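Local coordinates for protein dioxygenase (Pseudomonas brassicacearum, PDB 5V2D) that probably cleaves the central double bond of lignostilbenes with molecular oxygen, using an iron centre held by four histidines, at residues A236-F241 and F250-L255. Numbering follows the deposited sequence.
Sequences AMVHDF and FPLIPL. With FE (Fe (III) ion), chain E.
With chi1 at -177° and chi2 extended, the Met237 side chain runs straight out until it bends at chi3, which lays the thioether alongside Ile253 and Leu255, all three pointing the same way. This lies at the iron site of the seven-bladed beta-propeller of the carotenoid cleavage oxygenase family, where the loop bearing an iron ligand runs beside strand 247-252. Long and flexible, Met237 places SD 3.9 Å from Ile253 CD1 and 3.8 Å from Leu255 CD1. Its backbone is gripped at both ends: Met237 N donates to Leu255 O, and Met237 O accepts from Ile253 N at 2.9 Å. Shortening this side chain to an alanine is likely to leave the Ile253 and Leu255 methyls without their thioether neighbour. Branched Val238 divides its methyls, CG2 meeting Leu252 CD1 at 3.7 Å and CG1 reaching Pro251 and Phe250. Pro251, having no N-H to satisfy, rests its CD against Asp240 O, while a water links Pro251 O to Asp240 N. His239 turns its imidazole away from the strand; Glu156 hydrogen-bonds His239 ND1, while His239 NE2 binds the iron at 2.1 Å together with His188, His304 and His495.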
ATOM      1  N   ALA A 236       7.634  -4.934  16.134  1.00 32.30           N
ATOM      2  CA  ALA A 236       8.100  -4.980  14.785  1.00 30.94           C
ATOM      3  C   ALA A 236       7.053  -4.500  13.815  1.00 29.95           C
ATOM      4  O   ALA A 236       5.830  -4.574  14.111  1.00 30.84           O
ATOM      5  CB  ALA A 236       8.492  -6.409  14.429  1.00 35.44           C
ATOM      6  N   MET A 237       7.514  -4.151  12.614  1.00 27.35           N
ATOM      7  CA  MET A 237       6.562  -3.680  11.559  1.00 27.78           C
ATOM      8  C   MET A 237       5.643  -4.833  11.157  1.00 29.22           C
ATOM      9  O   MET A 237       6.111  -5.925  10.790  1.00 28.46           O
ATOM     10  CB  MET A 237       7.289  -3.194  10.330  1.00 29.01           C
ATOM     11  CG  MET A 237       6.323  -2.644   9.251  1.00 28.87           C
ATOM     12  SD  MET A 237       7.155  -2.140   7.713  1.00 30.98           S
ATOM     13  CE  MET A 237       7.681  -0.568   8.295  1.00 31.59           C
ATOM     14  N   VAL A 238       4.342  -4.583  11.198  1.00 28.25           N
ATOM     15  CA  VAL A 238       3.358  -5.476  10.579  1.00 26.92           C
ATOM     16  C   VAL A 238       2.610  -4.621   9.562  1.00 26.68           C
ATOM     17  O   VAL A 238       1.589  -3.908   9.903  1.00 27.36           O
ATOM     18  CB  VAL A 238       2.397  -6.091  11.577  1.00 26.30           C
ATOM     19  CG1 VAL A 238       1.538  -7.150  10.888  1.00 26.60           C
ATOM     20  CG2 VAL A 238       3.154  -6.782  12.701  1.00 26.91           C
ATOM     21  N   HIS A 239       3.105  -4.676   8.322  1.00 26.22           N
ATOM     22  CA  HIS A 239       2.571  -3.757   7.303  1.00 25.29           C
ATOM     23  C   HIS A 239       1.223  -4.254   6.760  1.00 24.19           C
ATOM     24  O   HIS A 239       0.249  -3.500   6.648  1.00 24.96           O
ATOM     25  CB  HIS A 239       3.610  -3.466   6.200  1.00 23.99           C
ATOM     26  CG  HIS A 239       3.095  -2.527   5.141  1.00 23.09           C
ATOM     27  ND1 HIS A 239       2.726  -1.226   5.427  1.00 23.24           N
ATOM     28  CD2 HIS A 239       2.752  -2.754   3.847  1.00 22.83           C
ATOM     29  CE1 HIS A 239       2.283  -0.652   4.322  1.00 24.66           C
ATOM     30  NE2 HIS A 239       2.267  -1.565   3.364  1.00 24.26           N
ATOM     31  N   ASP A 240       1.216  -5.519   6.317  1.00 26.11           N
ATOM     32  CA  ASP A 240       0.057  -6.139   5.692  1.00 26.35           C
ATOM     33  C   ASP A 240      -0.276  -7.359   6.526  1.00 26.44           C
ATOM     34  O   ASP A 240       0.461  -7.719   7.424  1.00 23.96           O
ATOM     35  CB  ASP A 240       0.414  -6.461   4.231  1.00 27.83           C
ATOM     36  CG  ASP A 240      -0.808  -6.625   3.305  1.00 27.21           C
ATOM     37  OD1 ASP A 240      -1.956  -6.805   3.814  1.00 26.94           O
ATOM     38  OD2 ASP A 240      -0.591  -6.640   2.046  1.00 27.26           O
ATOM     39  N   PHE A 241      -1.398  -7.984   6.273  1.00 26.12           N
ATOM     40  CA  PHE A 241      -1.762  -9.225   6.966  1.00 25.07           C
ATOM     41  C   PHE A 241      -2.594 -10.083   6.046  1.00 26.45           C
ATOM     42  O   PHE A 241      -2.745  -9.760   4.913  1.00 24.12           O
ATOM     43  CB  PHE A 241      -2.430  -8.938   8.335  1.00 25.49           C
ATOM     44  CG  PHE A 241      -3.896  -8.669   8.296  1.00 26.81           C
ATOM     45  CD1 PHE A 241      -4.426  -7.733   7.485  1.00 25.50           C
ATOM     46  CD2 PHE A 241      -4.750  -9.362   9.136  1.00 30.11           C
ATOM     47  CE1 PHE A 241      -5.797  -7.428   7.521  1.00 28.41           C
ATOM     48  CE2 PHE A 241      -6.140  -9.100   9.158  1.00 30.12           C
ATOM     49  CZ  PHE A 241      -6.654  -8.146   8.346  1.00 29.17           C
ATOM     50  N   PHE A 250      -0.464 -12.552  11.002  1.00 30.93           N
ATOM     51  CA  PHE A 250       0.298 -11.292  11.135  1.00 30.32           C
ATOM     52  C   PHE A 250       1.771 -11.599  10.764  1.00 29.28           C
ATOM     53  O   PHE A 250       2.461 -12.287  11.496  1.00 28.45           O
ATOM     54  CB  PHE A 250       0.321 -10.851  12.562  1.00 32.26           C
ATOM     55  CG  PHE A 250      -0.996 -10.384  13.094  1.00 31.43           C
ATOM     56  CD1 PHE A 250      -2.025 -11.283  13.329  1.00 33.16           C
ATOM     57  CD2 PHE A 250      -1.117  -9.076  13.590  1.00 34.89           C
ATOM     58  CE1 PHE A 250      -3.258 -10.863  13.846  1.00 32.39           C
ATOM     59  CE2 PHE A 250      -2.344  -8.610  14.171  1.00 32.93           C
ATOM     60  CZ  PHE A 250      -3.413  -9.523  14.293  1.00 35.27           C
ATOM     61  N   PRO A 251       2.257 -11.056   9.668  1.00 28.37           N
ATOM     62  CA  PRO A 251       3.686 -11.222   9.324  1.00 27.26           C
ATOM     63  C   PRO A 251       4.486 -10.106   9.989  1.00 28.07           C
ATOM     64  O   PRO A 251       4.369  -8.923   9.646  1.00 26.09           O
ATOM     65  CB  PRO A 251       3.712 -11.127   7.780  1.00 28.10           C
ATOM     66  CG  PRO A 251       2.253 -10.976   7.388  1.00 28.71           C
ATOM     67  CD  PRO A 251       1.501 -10.477   8.557  1.00 27.63           C
ATOM     68  N   LEU A 252       5.347 -10.449  10.927  1.00 28.34           N
ATOM     69  CA  LEU A 252       6.244  -9.488  11.554  1.00 28.05           C
ATOM     70  C   LEU A 252       7.532  -9.419  10.756  1.00 29.56           C
ATOM     71  O   LEU A 252       8.320 -10.372  10.721  1.00 30.73           O
ATOM     72  CB  LEU A 252       6.604  -9.893  13.009  1.00 30.84           C
ATOM     73  CG  LEU A 252       5.573  -9.412  14.011  1.00 32.21           C
ATOM     74  CD1 LEU A 252       4.294 -10.177  13.775  1.00 31.20           C
ATOM     75  CD2 LEU A 252       6.047  -9.608  15.409  1.00 34.09           C
ATOM     76  N   ILE A 253       7.721  -8.299  10.104  1.00 27.86           N
ATOM     77  CA  ILE A 253       8.904  -8.004   9.314  1.00 30.85           C
ATOM     78  C   ILE A 253      10.066  -7.698  10.301  1.00 32.12           C
ATOM     79  O   ILE A 253       9.817  -7.063  11.343  1.00 31.20           O
ATOM     80  CB  ILE A 253       8.612  -6.784   8.442  1.00 31.30           C
ATOM     81  CG1 ILE A 253       7.493  -7.117   7.433  1.00 30.79           C
ATOM     82  CG2 ILE A 253       9.852  -6.315   7.688  1.00 34.55           C
ATOM     83  CD1 ILE A 253       6.847  -5.870   6.808  1.00 30.81           C
ATOM     84  N   PRO A 254      11.302  -8.157  10.001  1.00 35.10           N
ATOM     85  CA  PRO A 254      12.410  -7.908  10.935  1.00 35.70           C
ATOM     86  C   PRO A 254      12.922  -6.458  10.992  1.00 35.90           C
ATOM     87  O   PRO A 254      14.145  -6.224  10.971  1.00 33.77           O
ATOM     88  CB  PRO A 254      13.572  -8.820  10.417  1.00 37.90           C
ATOM     89  CG  PRO A 254      13.010  -9.660   9.382  1.00 38.60           C
ATOM     90  CD  PRO A 254      11.673  -9.091   8.929  1.00 36.73           C
ATOM     91  N   LEU A 255      12.009  -5.515  11.103  1.00 34.09           N
ATOM     92  CA  LEU A 255      12.269  -4.114  11.294  1.00 34.12           C
ATOM     93  C   LEU A 255      11.770  -3.810  12.705  1.00 37.98           C
ATOM     94  O   LEU A 255      10.523  -3.817  12.922  1.00 36.24           O
ATOM     95  CB  LEU A 255      11.439  -3.295  10.315  1.00 33.76           C
ATOM     96  CG  LEU A 255      11.965  -3.213   8.916  1.00 31.08           C
ATOM     97  CD1 LEU A 255      10.958  -2.576   7.985  1.00 32.82           C
ATOM     98  CD2 LEU A 255      13.293  -2.446   8.847  1.00 34.12           C
TER
HETATM   99 FE    FE E 500       1.294  -1.394   1.544  1.00 21.77          FE
HETATM  100  O   HOH W   1       3.645  -7.211   7.585  1.00 27.58           O
HETATM  101  O   HOH W   2       2.724   0.008   1.051  1.00 26.53           O